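Side-chain contacts in enterobactin synthetase component F-related protein (Vibrio cholerae serotype O1, PDB 4OXI), which binds glycyl-adenosine-5'-phosphate as an adenylation domain and probably uses ATP to activate glycine for the lipopolysaccharide modification that gives antimicrobial peptide resistance: residues Gly451-Lys456 with Ile462-Arg467; Asp468-Val471 with Gln476-Glu479; Glu402-Glu407 with Glu411-Glu416; Gln436-Gln441 with Leu446-Gly451. One frame throughout, in Å; residues are numbered along the deposited sequence.

Interaction 1 of 4, residues Gly451-Lys456 with Ile462-Arg467; sequences GDIVTK and IHLGRR. With GAP (glycyl-adenosine-5'-phosphate), chain B.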
# COMPACT_ATOMS: atom_id res chain seq x y z
N GLY A 451 -12.81 -4.50 11.38
CA GLY A 451 -13.40 -5.69 10.81
C GLY A 451 -12.58 -6.91 11.18
O GLY A 451 -12.97 -8.05 10.92
N ASP A 452 -11.43 -6.67 11.82
CA ASP A 452 -10.55 -7.76 12.22
C ASP A 452 -10.93 -8.29 13.60
O ASP A 452 -11.15 -7.51 14.54
CB ASP A 452 -9.08 -7.30 12.22
CG ASP A 452 -8.58 -6.92 10.84
OD1 ASP A 452 -8.65 -7.79 9.94
OD2 ASP A 452 -8.12 -5.77 10.65
N ILE A 453 -11.01 -9.61 13.71
CA ILE A 453 -11.35 -10.26 14.97
C ILE A 453 -10.04 -10.66 15.67
O ILE A 453 -9.22 -11.36 15.07
CB ILE A 453 -12.21 -11.53 14.72
CG1 ILE A 453 -13.51 -11.13 14.01
CG2 ILE A 453 -12.49 -12.28 16.03
CD1 ILE A 453 -14.27 -10.01 14.72
N VAL A 454 -9.85 -10.21 16.91
CA VAL A 454 -8.60 -10.50 17.62
C VAL A 454 -8.84 -11.05 19.02
O VAL A 454 -9.95 -10.97 19.55
CB VAL A 454 -7.74 -9.24 17.77
CG1 VAL A 454 -7.45 -8.63 16.41
CG2 VAL A 454 -8.43 -8.23 18.67
N THR A 455 -7.79 -11.61 19.60
CA THR A 455 -7.81 -11.95 21.02
C THR A 455 -6.58 -11.36 21.73
O THR A 455 -5.50 -11.28 21.14
CB THR A 455 -7.90 -13.48 21.26
OG1 THR A 455 -7.99 -13.73 22.66
CG2 THR A 455 -6.68 -14.17 20.72
N LYS A 456 -6.74 -10.93 22.98
CA LYS A 456 -5.60 -10.47 23.76
C LYS A 456 -5.04 -11.62 24.58
O LYS A 456 -5.72 -12.17 25.44
CB LYS A 456 -5.98 -9.31 24.68
CG LYS A 456 -4.79 -8.72 25.41
CD LYS A 456 -5.18 -7.51 26.22
CE LYS A 456 -4.00 -6.94 27.00
NZ LYS A 456 -4.44 -5.83 27.90
N ILE A 462 -3.63 -11.34 19.02
CA ILE A 462 -3.51 -12.40 18.03
C ILE A 462 -4.63 -12.21 17.01
O ILE A 462 -5.78 -12.04 17.40
CB ILE A 462 -3.70 -13.78 18.67
CG1 ILE A 462 -2.77 -13.95 19.88
CG2 ILE A 462 -3.50 -14.88 17.63
CD1 ILE A 462 -1.34 -13.88 19.54
N HIS A 463 -4.31 -12.23 15.72
CA HIS A 463 -5.32 -11.99 14.69
C HIS A 463 -6.00 -13.30 14.39
O HIS A 463 -5.33 -14.26 14.03
CB HIS A 463 -4.69 -11.43 13.41
CG HIS A 463 -5.68 -11.11 12.34
ND1 HIS A 463 -6.16 -12.06 11.46
CD2 HIS A 463 -6.27 -9.94 11.99
CE1 HIS A 463 -7.01 -11.49 10.62
NE2 HIS A 463 -7.10 -10.21 10.92
N LEU A 464 -7.33 -13.33 14.51
CA LEU A 464 -8.10 -14.58 14.38
C LEU A 464 -8.84 -14.71 13.04
O LEU A 464 -9.18 -15.82 12.62
CB LEU A 464 -9.09 -14.71 15.54
CG LEU A 464 -8.44 -14.77 16.93
CD1 LEU A 464 -9.48 -14.72 18.03
CD2 LEU A 464 -7.57 -16.01 17.07
N GLY A 465 -9.09 -13.59 12.37
CA GLY A 465 -9.86 -13.61 11.14
C GLY A 465 -10.69 -12.35 11.02
O GLY A 465 -10.39 -11.34 11.66
N ARG A 466 -11.75 -12.42 10.22
CA ARG A 466 -12.57 -11.26 9.92
C ARG A 466 -14.04 -11.61 10.02
O ARG A 466 -14.42 -12.77 9.90
CB ARG A 466 -12.24 -10.72 8.52
CG ARG A 466 -10.89 -10.02 8.42
CD ARG A 466 -10.74 -9.21 7.13
NE ARG A 466 -11.78 -8.19 6.96
CZ ARG A 466 -11.74 -6.96 7.47
NH1 ARG A 466 -10.69 -6.58 8.20
NH2 ARG A 466 -12.74 -6.11 7.25
N ARG A 467 -14.88 -10.60 10.22
CA ARG A 467 -16.32 -10.81 10.25
C ARG A 467 -16.95 -10.65 8.86
O ARG A 467 -18.16 -10.86 8.70
CB ARG A 467 -16.98 -9.85 11.23
CG ARG A 467 -16.54 -8.41 11.04
CD ARG A 467 -17.69 -7.45 11.32
NE ARG A 467 -17.24 -6.07 11.52
CZ ARG A 467 -16.94 -5.23 10.53
NH1 ARG A 467 -17.04 -5.62 9.26
NH2 ARG A 467 -16.54 -4.00 10.81
N GAP B . -1.42 -1.40 5.24
CA GAP B . -0.99 -2.82 5.15
C GAP B . -2.13 -3.60 4.53
O GAP B . -2.07 -4.79 4.29
PA GAP B . -4.68 -3.39 3.52
O1A GAP B . -5.68 -2.29 3.80
O2A GAP B . -4.38 -3.82 2.09
O3A GAP B . -3.35 -2.86 4.23
C5' GAP B . -5.63 -4.46 5.72
O5' GAP B . -5.15 -4.66 4.39
C4' GAP B . -6.07 -5.79 6.29
O4' GAP B . -5.03 -6.75 6.10
C3' GAP B . -6.26 -5.76 7.79
O3' GAP B . -7.55 -5.27 8.13
C2' GAP B . -6.05 -7.22 8.16
O2' GAP B . -7.20 -7.99 7.82
C1' GAP B . -5.02 -7.70 7.17
N9 GAP B . -3.68 -7.67 7.81
C8 GAP B . -2.78 -6.68 7.70
N7 GAP B . -1.65 -6.97 8.39
C5 GAP B . -1.84 -8.18 8.97
C6 GAP B . -1.05 -9.06 9.86
N6 GAP B . 0.21 -8.71 10.24
N1 GAP B . -1.62 -10.22 10.25
C2 GAP B . -2.87 -10.58 9.86
N3 GAP B . -3.63 -9.82 9.06
C4 GAP B . -3.18 -8.63 8.59
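Three groups grip OD1 of Asp452: the ring of His463, the guanidinium of Arg466 and the ribose of glycyl-adenosine-5'-phosphate. His463 NE2 donates to Asp452 OD1 over 3.0 Å. The carboxylate oxygen lies almost exactly in the imidazole plane, while the donor stands above the carboxylate plane, 54° out of it. From Arg466, NH1 comes within 2.9 Å of Asp452 OD1 in a salt bridge, though the hydrogen bond within it is weak; the planes of the two groups stand nearly perpendicular (84°). The ligand donates from O2' to Asp452 OD1 and from O3' to Asp452 OD2, each over 2.6 Å, and Tyr360 also bonds OD2. With CG anti to the backbone N (chi1 -178°), the His463 ring reaches back to Asp452 and offers a face to the adenine, whose N3 sits 3.9 Å above the imidazole plane; the carbonyl of Ile453 lies over the other face.

These side chains stand on a twisted antiparallel hairpin. Leu464 and Gly465 both face Ile453, a classic beta bulge: Ile453 N bonds Gly465 O and Leu464 N bonds Ile453 O. Gly451, with its positive phi and no side chain, lets two guanidinium groups settle against its backbone, that of Arg467 with a face over CA. Arg466 and Arg467 find their strongest partners in Asp468 and Glu416 respectively, both through salt bridges.

Aspartate suits its place because a short carboxylate can accept from both hydroxyls of a ribose diol at once; the neighbouring imidazole and guanidinium are well placed to hold it in position and would be expected to favour its ionised form.

Interaction 2 of 4, residues Asp468-Val471 with Gln476-Glu479; sequences DHQV and QRVE. With GAP (glycyl-adenosine-5'-phosphate), chain B.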
# COMPACT_ATOMS: atom_id res chain seq x y z
N ASP A 468 -16.15 -10.26 7.87
CA ASP A 468 -16.68 -10.03 6.52
C ASP A 468 -15.98 -10.88 5.46
O ASP A 468 -15.31 -11.87 5.77
CB ASP A 468 -16.65 -8.54 6.14
CG ASP A 468 -15.24 -7.96 6.06
OD1 ASP A 468 -14.26 -8.72 5.93
OD2 ASP A 468 -15.10 -6.71 6.09
N HIS A 469 -16.12 -10.48 4.20
CA HIS A 469 -15.51 -11.25 3.12
C HIS A 469 -14.39 -10.48 2.40
O HIS A 469 -14.15 -10.68 1.20
CB HIS A 469 -16.57 -11.76 2.15
CG HIS A 469 -17.39 -12.89 2.70
ND1 HIS A 469 -16.84 -14.08 3.12
CD2 HIS A 469 -18.73 -13.01 2.88
CE1 HIS A 469 -17.80 -14.89 3.54
NE2 HIS A 469 -18.95 -14.26 3.41
N GLN A 470 -13.71 -9.61 3.13
CA GLN A 470 -12.50 -8.99 2.61
C GLN A 470 -11.38 -10.00 2.77
O GLN A 470 -11.22 -10.60 3.85
CB GLN A 470 -12.17 -7.71 3.39
CG GLN A 470 -10.95 -6.96 2.87
CD GLN A 470 -10.48 -5.86 3.82
OE1 GLN A 470 -11.22 -4.91 4.11
NE2 GLN A 470 -9.24 -5.98 4.29
N VAL A 471 -10.62 -10.23 1.71
CA VAL A 471 -9.54 -11.20 1.74
C VAL A 471 -8.37 -10.63 0.97
O VAL A 471 -8.51 -9.63 0.27
CB VAL A 471 -9.96 -12.54 1.08
CG1 VAL A 471 -11.10 -13.19 1.85
CG2 VAL A 471 -10.37 -12.31 -0.36
N GLN A 476 -3.10 -9.03 -2.46
CA GLN A 476 -3.84 -7.79 -2.70
C GLN A 476 -5.23 -7.80 -2.06
O GLN A 476 -6.00 -8.77 -2.20
CB GLN A 476 -4.00 -7.57 -4.19
CG GLN A 476 -2.70 -7.55 -4.97
CD GLN A 476 -2.94 -7.21 -6.43
OE1 GLN A 476 -3.71 -6.30 -6.74
NE2 GLN A 476 -2.32 -7.96 -7.33
N ARG A 477 -5.56 -6.73 -1.35
CA ARG A 477 -6.86 -6.58 -0.70
C ARG A 477 -8.03 -6.55 -1.69
O ARG A 477 -7.99 -5.83 -2.69
CB ARG A 477 -6.85 -5.28 0.09
CG ARG A 477 -8.15 -4.92 0.79
CD ARG A 477 -7.95 -3.69 1.67
NE ARG A 477 -9.21 -3.05 2.04
CZ ARG A 477 -9.32 -2.10 2.98
NH1 ARG A 477 -8.24 -1.70 3.65
NH2 ARG A 477 -10.51 -1.58 3.25
N VAL A 478 -9.08 -7.32 -1.43
CA VAL A 478 -10.28 -7.25 -2.26
C VAL A 478 -11.51 -7.70 -1.49
O VAL A 478 -11.41 -8.52 -0.58
CB VAL A 478 -10.11 -8.09 -3.55
CG1 VAL A 478 -10.03 -9.56 -3.21
CG2 VAL A 478 -11.26 -7.81 -4.55
N GLU A 479 -12.67 -7.13 -1.82
CA GLU A 479 -13.94 -7.63 -1.29
C GLU A 479 -14.48 -8.74 -2.21
O GLU A 479 -14.69 -8.51 -3.40
CB GLU A 479 -14.97 -6.49 -1.23
CG GLU A 479 -14.53 -5.24 -0.46
CD GLU A 479 -14.59 -5.42 1.05
OE1 GLU A 479 -15.11 -6.47 1.50
OE2 GLU A 479 -14.11 -4.52 1.78
N GAP B . -1.42 -1.40 5.24
CA GAP B . -0.99 -2.82 5.15
C GAP B . -2.13 -3.60 4.53
O GAP B . -2.07 -4.79 4.29
PA GAP B . -4.68 -3.39 3.52
O1A GAP B . -5.68 -2.29 3.80
O2A GAP B . -4.38 -3.82 2.09
O3A GAP B . -3.35 -2.86 4.23
C5' GAP B . -5.63 -4.46 5.72
O5' GAP B . -5.15 -4.66 4.39
C4' GAP B . -6.07 -5.79 6.29
O4' GAP B . -5.03 -6.75 6.10
C3' GAP B . -6.26 -5.76 7.79
O3' GAP B . -7.55 -5.27 8.13
C2' GAP B . -6.05 -7.22 8.16
O2' GAP B . -7.20 -7.99 7.82
C1' GAP B . -5.02 -7.70 7.17
N9 GAP B . -3.68 -7.67 7.81
C8 GAP B . -2.78 -6.68 7.70
N7 GAP B . -1.65 -6.97 8.39
C5 GAP B . -1.84 -8.18 8.97
C6 GAP B . -1.05 -9.06 9.86
N6 GAP B . 0.21 -8.71 10.24
N1 GAP B . -1.62 -10.22 10.25
C2 GAP B . -2.87 -10.58 9.86
N3 GAP B . -3.63 -9.82 9.06
C4 GAP B . -3.18 -8.63 8.59
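Gln470 and Arg477 both send CG out anti to the backbone N (chi1 -178° and 177°), and both continue extended, which carries the amide and the guanidinium from neighbouring strands to the same spot beside the ligand, the guanidinium at its phosphate and the amide near its ribose. There the two flat groups lie nearly parallel, 16° apart, with Gln470 OE1 over one face of the guanidinium. Gln470 OE1 and Arg477 NE are 3.4 Å apart, but at too poor an angle for a hydrogen bond, so this is a layering of flat polar groups. The edge of the guanidinium is used differently: Arg477 NH1 donates to O1A of glycyl-adenosine-5'-phosphate over 2.6 Å, with the oxygen near the guanidinium plane. Glu364 takes NH2 in a salt bridge. The Gln470 amide also touches the sugar, NE2 lying 3.8 Å from C4' of the ligand.

On the same face of the hairpin as Gln470, the bent chain of Glu479 brings OE1 to 3.7 Å from Gln470 CB. Glu479 is itself the N-cap residue of helix 480-491. On the other side of the hairpin, Val471 and Val478 lie side by side, CG2 of the first 4.0 Å from CG1 of the second; their backbones exchange two hydrogen bonds. Branched residues suit this extended, hydrogen-bonded pair. Before the strand, Asp468 OD1 accepts from Gln470 N over 3.0 Å, forming an Asx turn.

The chemistry suggests a division of labour: the arginine cation meets anionic partners at its edge, the phosphate oxygen on NH1 and Glu364 on NH2, while glutamine, neutral and flat, layers on its face and probably steadies it.

Interaction 3 of 4, residues Glu402-Glu407 with Glu411-Glu416; sequences ELMRFE and EGYRGE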
# COMPACT_ATOMS: atom_id res chain seq x y z
N GLU A 402 -19.64 -4.58 24.21
CA GLU A 402 -18.88 -3.84 25.20
C GLU A 402 -17.55 -3.35 24.61
O GLU A 402 -16.71 -4.17 24.21
CB GLU A 402 -18.61 -4.70 26.44
CG GLU A 402 -17.74 -4.01 27.51
CD GLU A 402 -17.36 -4.94 28.67
OE1 GLU A 402 -16.91 -6.08 28.41
OE2 GLU A 402 -17.51 -4.51 29.83
N LEU A 403 -17.37 -2.03 24.55
CA LEU A 403 -16.12 -1.44 24.10
C LEU A 403 -15.12 -1.45 25.25
O LEU A 403 -15.43 -1.01 26.35
CB LEU A 403 -16.33 -0.02 23.59
CG LEU A 403 -15.16 0.65 22.85
CD1 LEU A 403 -15.67 1.63 21.82
CD2 LEU A 403 -14.22 1.37 23.80
N MET A 404 -13.91 -1.92 24.98
CA MET A 404 -12.89 -2.06 26.01
C MET A 404 -11.53 -1.55 25.49
O MET A 404 -11.00 -2.09 24.51
CB MET A 404 -12.79 -3.54 26.39
CG MET A 404 -11.71 -3.83 27.40
SD MET A 404 -12.30 -3.66 29.10
CE MET A 404 -13.34 -5.11 29.21
N ARG A 405 -10.98 -0.52 26.13
CA ARG A 405 -9.65 -0.04 25.76
C ARG A 405 -8.65 -1.18 25.96
O ARG A 405 -8.82 -2.01 26.85
CB ARG A 405 -9.23 1.18 26.61
CG ARG A 405 -10.21 2.36 26.61
CD ARG A 405 -10.35 2.93 25.21
NE ARG A 405 -9.15 3.65 24.82
CZ ARG A 405 -9.03 4.98 24.85
NH1 ARG A 405 -10.07 5.73 25.23
NH2 ARG A 405 -7.89 5.55 24.48
N PHE A 406 -7.62 -1.23 25.12
CA PHE A 406 -6.66 -2.33 25.14
C PHE A 406 -5.94 -2.47 26.48
O PHE A 406 -5.68 -3.58 26.95
CB PHE A 406 -5.65 -2.16 24.00
CG PHE A 406 -4.49 -3.10 24.07
CD1 PHE A 406 -4.58 -4.38 23.54
CD2 PHE A 406 -3.30 -2.72 24.67
CE1 PHE A 406 -3.52 -5.26 23.59
CE2 PHE A 406 -2.22 -3.60 24.73
CZ PHE A 406 -2.33 -4.87 24.19
N GLU A 407 -5.62 -1.33 27.09
CA GLU A 407 -4.90 -1.27 28.36
C GLU A 407 -5.73 -1.82 29.53
O GLU A 407 -5.17 -2.19 30.56
CB GLU A 407 -4.52 0.18 28.68
CG GLU A 407 -3.58 0.84 27.66
CD GLU A 407 -4.24 1.20 26.31
OE1 GLU A 407 -5.50 1.18 26.19
OE2 GLU A 407 -3.49 1.50 25.35
N GLU A 411 -6.87 -10.76 30.16
CA GLU A 411 -6.38 -11.91 29.41
C GLU A 411 -7.54 -12.63 28.74
O GLU A 411 -8.61 -12.78 29.33
CB GLU A 411 -5.62 -12.87 30.34
CG GLU A 411 -5.35 -14.28 29.75
CD GLU A 411 -4.11 -14.33 28.86
OE1 GLU A 411 -3.42 -13.30 28.74
OE2 GLU A 411 -3.81 -15.40 28.29
N GLY A 412 -7.33 -13.04 27.49
CA GLY A 412 -8.31 -13.80 26.73
C GLY A 412 -9.44 -13.01 26.08
O GLY A 412 -10.25 -13.58 25.35
N TYR A 413 -9.52 -11.71 26.37
CA TYR A 413 -10.59 -10.88 25.80
C TYR A 413 -10.59 -10.95 24.27
O TYR A 413 -9.53 -10.94 23.64
CB TYR A 413 -10.44 -9.43 26.26
CG TYR A 413 -11.73 -8.65 26.19
CD1 TYR A 413 -12.71 -8.82 27.16
CD2 TYR A 413 -11.96 -7.75 25.17
CE1 TYR A 413 -13.89 -8.11 27.11
CE2 TYR A 413 -13.14 -7.03 25.11
CZ TYR A 413 -14.11 -7.22 26.08
OH TYR A 413 -15.28 -6.50 26.03
N ARG A 414 -11.78 -11.00 23.69
CA ARG A 414 -11.94 -11.38 22.29
C ARG A 414 -12.98 -10.49 21.63
O ARG A 414 -13.97 -10.12 22.26
CB ARG A 414 -12.37 -12.85 22.22
CG ARG A 414 -12.35 -13.48 20.83
CD ARG A 414 -12.92 -14.91 20.84
NE ARG A 414 -12.73 -15.58 19.56
CZ ARG A 414 -13.52 -15.41 18.50
NH1 ARG A 414 -14.58 -14.61 18.57
NH2 ARG A 414 -13.26 -16.05 17.36
N GLY A 415 -12.76 -10.14 20.37
CA GLY A 415 -13.72 -9.35 19.62
C GLY A 415 -13.10 -8.57 18.46
O GLY A 415 -11.97 -8.86 18.03
N GLU A 416 -13.84 -7.59 17.95
CA GLU A 416 -13.37 -6.81 16.82
C GLU A 416 -12.44 -5.70 17.28
O GLU A 416 -12.72 -5.00 18.25
CB GLU A 416 -14.55 -6.22 16.05
CG GLU A 416 -14.12 -5.20 15.01
CD GLU A 416 -15.24 -4.77 14.10
OE1 GLU A 416 -16.40 -5.17 14.36
OE2 GLU A 416 -14.97 -4.05 13.12
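Tyr413 meets Glu402 with its hydroxyl and Met404 with one face of its ring, so that two side chains two residues apart take hold of a single phenol. The hydroxyl donates to the carboxylate, Tyr413 OH standing 2.9 Å from Glu402 OE1. That oxygen is approached on its anti side, 29° out of the carboxylate plane, and it lies close to the plane of the ring at its rim; carboxylate and ring are turned 50° against each other. An extended glutamate has the length to reach the hydroxyl.

Met404 works from above. Its CB sits over the rim of the face, 3.7 Å from Tyr413 CE2, and CG rides 4.2 Å above the ring plane, displaced toward the rim. A bend at chi2 (88°) and another at chi3 then fold the chain across the aromatic face, bringing methyl CE to 3.7 Å from Tyr413 CE1. The sulfur stays higher, SD lying 5.2 Å from the ring centroid in a Met-aromatic contact well above the face. Methionine fits because its unbranched, flexible chain can follow a flat surface, whereas tyrosine offers that surface and also a polar end for the glutamate.

The contact is small and lies at the protein surface. Strand 403-405 pairs with strand 394-397, which in turn pairs with strand 416-419, so Tyr413, in the loop leading into 416-419, reaches across toward 403-405 and packs on Ile396 on its way. Ala409 and Pro410 of the connecting loop touch Met404, and the backbone of Tyr413 bonds Lys456 of the long strand 445-457.

Interaction 4 of 4, residues Gln436-Gln441 with Leu446-Gly451; sequences QSAFFQ and LWYRSG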
# COMPACT_ATOMS: atom_id res chain seq x y z
N GLN A 436 -19.88 6.60 7.67
CA GLN A 436 -20.81 6.44 8.78
C GLN A 436 -20.81 5.02 9.33
O GLN A 436 -20.91 4.81 10.54
CB GLN A 436 -22.23 6.81 8.33
CG GLN A 436 -23.32 6.24 9.23
CD GLN A 436 -24.72 6.38 8.63
OE1 GLN A 436 -24.92 6.21 7.42
NE2 GLN A 436 -25.70 6.70 9.48
N SER A 437 -20.69 4.03 8.46
CA SER A 437 -20.73 2.65 8.92
C SER A 437 -19.41 2.16 9.53
O SER A 437 -19.40 1.24 10.36
CB SER A 437 -21.19 1.73 7.79
OG SER A 437 -20.31 1.82 6.69
N ALA A 438 -18.29 2.76 9.15
CA ALA A 438 -16.99 2.27 9.62
C ALA A 438 -16.38 3.14 10.72
O ALA A 438 -15.61 2.65 11.55
CB ALA A 438 -16.02 2.12 8.45
N PHE A 439 -16.73 4.42 10.73
CA PHE A 439 -16.16 5.36 11.67
C PHE A 439 -17.25 5.83 12.62
O PHE A 439 -18.39 6.01 12.20
CB PHE A 439 -15.57 6.57 10.93
CG PHE A 439 -14.43 6.24 10.00
CD1 PHE A 439 -13.13 6.56 10.35
CD2 PHE A 439 -14.66 5.61 8.77
CE1 PHE A 439 -12.08 6.28 9.49
CE2 PHE A 439 -13.61 5.31 7.93
CZ PHE A 439 -12.32 5.65 8.29
N PHE A 440 -16.91 6.03 13.90
CA PHE A 440 -17.88 6.53 14.87
C PHE A 440 -17.18 7.23 16.03
O PHE A 440 -16.00 6.98 16.30
CB PHE A 440 -18.77 5.41 15.39
CG PHE A 440 -18.05 4.41 16.24
CD1 PHE A 440 -17.37 3.35 15.66
CD2 PHE A 440 -18.04 4.53 17.63
CE1 PHE A 440 -16.69 2.43 16.45
CE2 PHE A 440 -17.37 3.60 18.42
CZ PHE A 440 -16.69 2.56 17.83
N GLN A 441 -17.91 8.12 16.69
CA GLN A 441 -17.37 8.85 17.83
C GLN A 441 -17.66 8.10 19.10
O GLN A 441 -18.68 7.41 19.21
CB GLN A 441 -18.00 10.24 17.92
CG GLN A 441 -17.46 11.21 16.90
CD GLN A 441 -16.09 11.72 17.28
OE1 GLN A 441 -15.70 11.63 18.45
NE2 GLN A 441 -15.36 12.26 16.31
N LEU A 446 -12.40 9.66 17.70
CA LEU A 446 -12.92 8.95 16.54
C LEU A 446 -12.33 7.55 16.54
O LEU A 446 -11.11 7.38 16.64
CB LEU A 446 -12.54 9.69 15.26
CG LEU A 446 -12.99 9.02 13.95
CD1 LEU A 446 -14.51 9.05 13.86
CD2 LEU A 446 -12.35 9.68 12.73
N TRP A 447 -13.20 6.54 16.44
CA TRP A 447 -12.77 5.15 16.33
C TRP A 447 -13.08 4.58 14.96
O TRP A 447 -14.02 5.02 14.29
CB TRP A 447 -13.45 4.29 17.40
CG TRP A 447 -12.94 4.55 18.77
CD1 TRP A 447 -13.50 5.36 19.72
CD2 TRP A 447 -11.75 4.00 19.36
NE1 TRP A 447 -12.74 5.34 20.86
CE2 TRP A 447 -11.66 4.52 20.67
CE3 TRP A 447 -10.76 3.12 18.91
CZ2 TRP A 447 -10.61 4.19 21.53
CZ3 TRP A 447 -9.72 2.80 19.77
CH2 TRP A 447 -9.65 3.32 21.06
N TYR A 448 -12.31 3.58 14.54
CA TYR A 448 -12.54 2.89 13.26
C TYR A 448 -12.73 1.40 13.48
O TYR A 448 -11.92 0.75 14.15
CB TYR A 448 -11.38 3.15 12.29
CG TYR A 448 -11.36 2.28 11.04
CD1 TYR A 448 -12.24 2.50 9.98
CD2 TYR A 448 -10.44 1.25 10.91
CE1 TYR A 448 -12.20 1.71 8.85
CE2 TYR A 448 -10.40 0.46 9.80
CZ TYR A 448 -11.28 0.69 8.77
OH TYR A 448 -11.22 -0.12 7.67
N ARG A 449 -13.79 0.85 12.89
CA ARG A 449 -14.06 -0.58 12.96
C ARG A 449 -13.24 -1.32 11.92
O ARG A 449 -13.55 -1.27 10.73
CB ARG A 449 -15.54 -0.88 12.69
CG ARG A 449 -16.51 -0.07 13.54
CD ARG A 449 -17.94 -0.39 13.13
NE ARG A 449 -18.89 0.56 13.69
CZ ARG A 449 -19.41 0.43 14.91
NH1 ARG A 449 -19.05 -0.60 15.67
NH2 ARG A 449 -20.28 1.34 15.36
N SER A 450 -12.21 -2.02 12.37
CA SER A 450 -11.26 -2.64 11.45
C SER A 450 -11.88 -3.81 10.71
O SER A 450 -11.53 -4.10 9.56
CB SER A 450 -10.02 -3.12 12.22
OG SER A 450 -10.34 -4.25 13.01
N GLY A 451 -12.81 -4.50 11.38
CA GLY A 451 -13.40 -5.69 10.81
C GLY A 451 -12.58 -6.91 11.18
O GLY A 451 -12.97 -8.05 10.92
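Arg449 leans over the end of helix 432-438 and lays its tip on Phe440. Its backbone N bonds Ala438 O over 2.9 Å, and CB starts 3.7 Å from that same carbonyl oxygen of Ala438. CG stays close to it and also meets the ring, at 3.8 Å from Phe440 CE1. CD passes 3.5 Å from Ser437 O. At the tip, CZ lies 3.6 Å from Phe440 CD1 and NH2 hangs over the same side of the ring; NE and NH1 also lie against it, near CD1 and CE1 respectively, the guanidinium stacking flat with its plane 25° from that of the phenyl. Arginine is well suited here: its long extended chain skirts the helix end, and its flat cation can rest on an aromatic face.

The opposite face of Phe440 receives Trp447 CB in a CH-pi contact, 4.0 Å from the Phe440 ring centroid. Phe440 holds this place because chi1 (68°) puts its CG between the backbone N and carbonyl carbon, which swings the ring over the partner strand. The other side of the hairpin carries Phe439 and Tyr448. Their rings meet at an oblique 48°, with Phe439 CZ 3.6 Å from Tyr448 CD1, while Leu446 CD1 fills in against Phe439 CB.

The helix 432-438 runs straight into strand 439-442, whose hairpin partner is strand 445-457. Strand 416-419 flanks 445-457 on its other side: Leu418 touches Phe440 and Trp447, and Glu416 touches Arg449. Tyr448 turns to Leu424 and Tyr428, the nearest atoms of its side chain and the bound adenylate being about 6 Å apart.

Along the chain the contacts come in series, in the order interaction 3, interaction 4, interaction 1, interaction 2, with interactions 4 and 1 meeting at Gly451. The first three reach one antiparallel sheet. Interactions 4 and 1 share strand 445-457, with centres 16 Å apart, and Ser450 O joins them by accepting from Arg466. The centres of interactions 3 and 1 are about 11 Å apart, and Lys456 ties them through Phe406 and Gly412. Interaction 2 forms a separate two-stranded hairpin directly following interaction 1 in sequence, centres 14 Å apart. Interactions 1 and 2 thus bring two hairpins to one ligand, the first at its ribose and adenine, the second at its phosphate and the C4' side of the ribose.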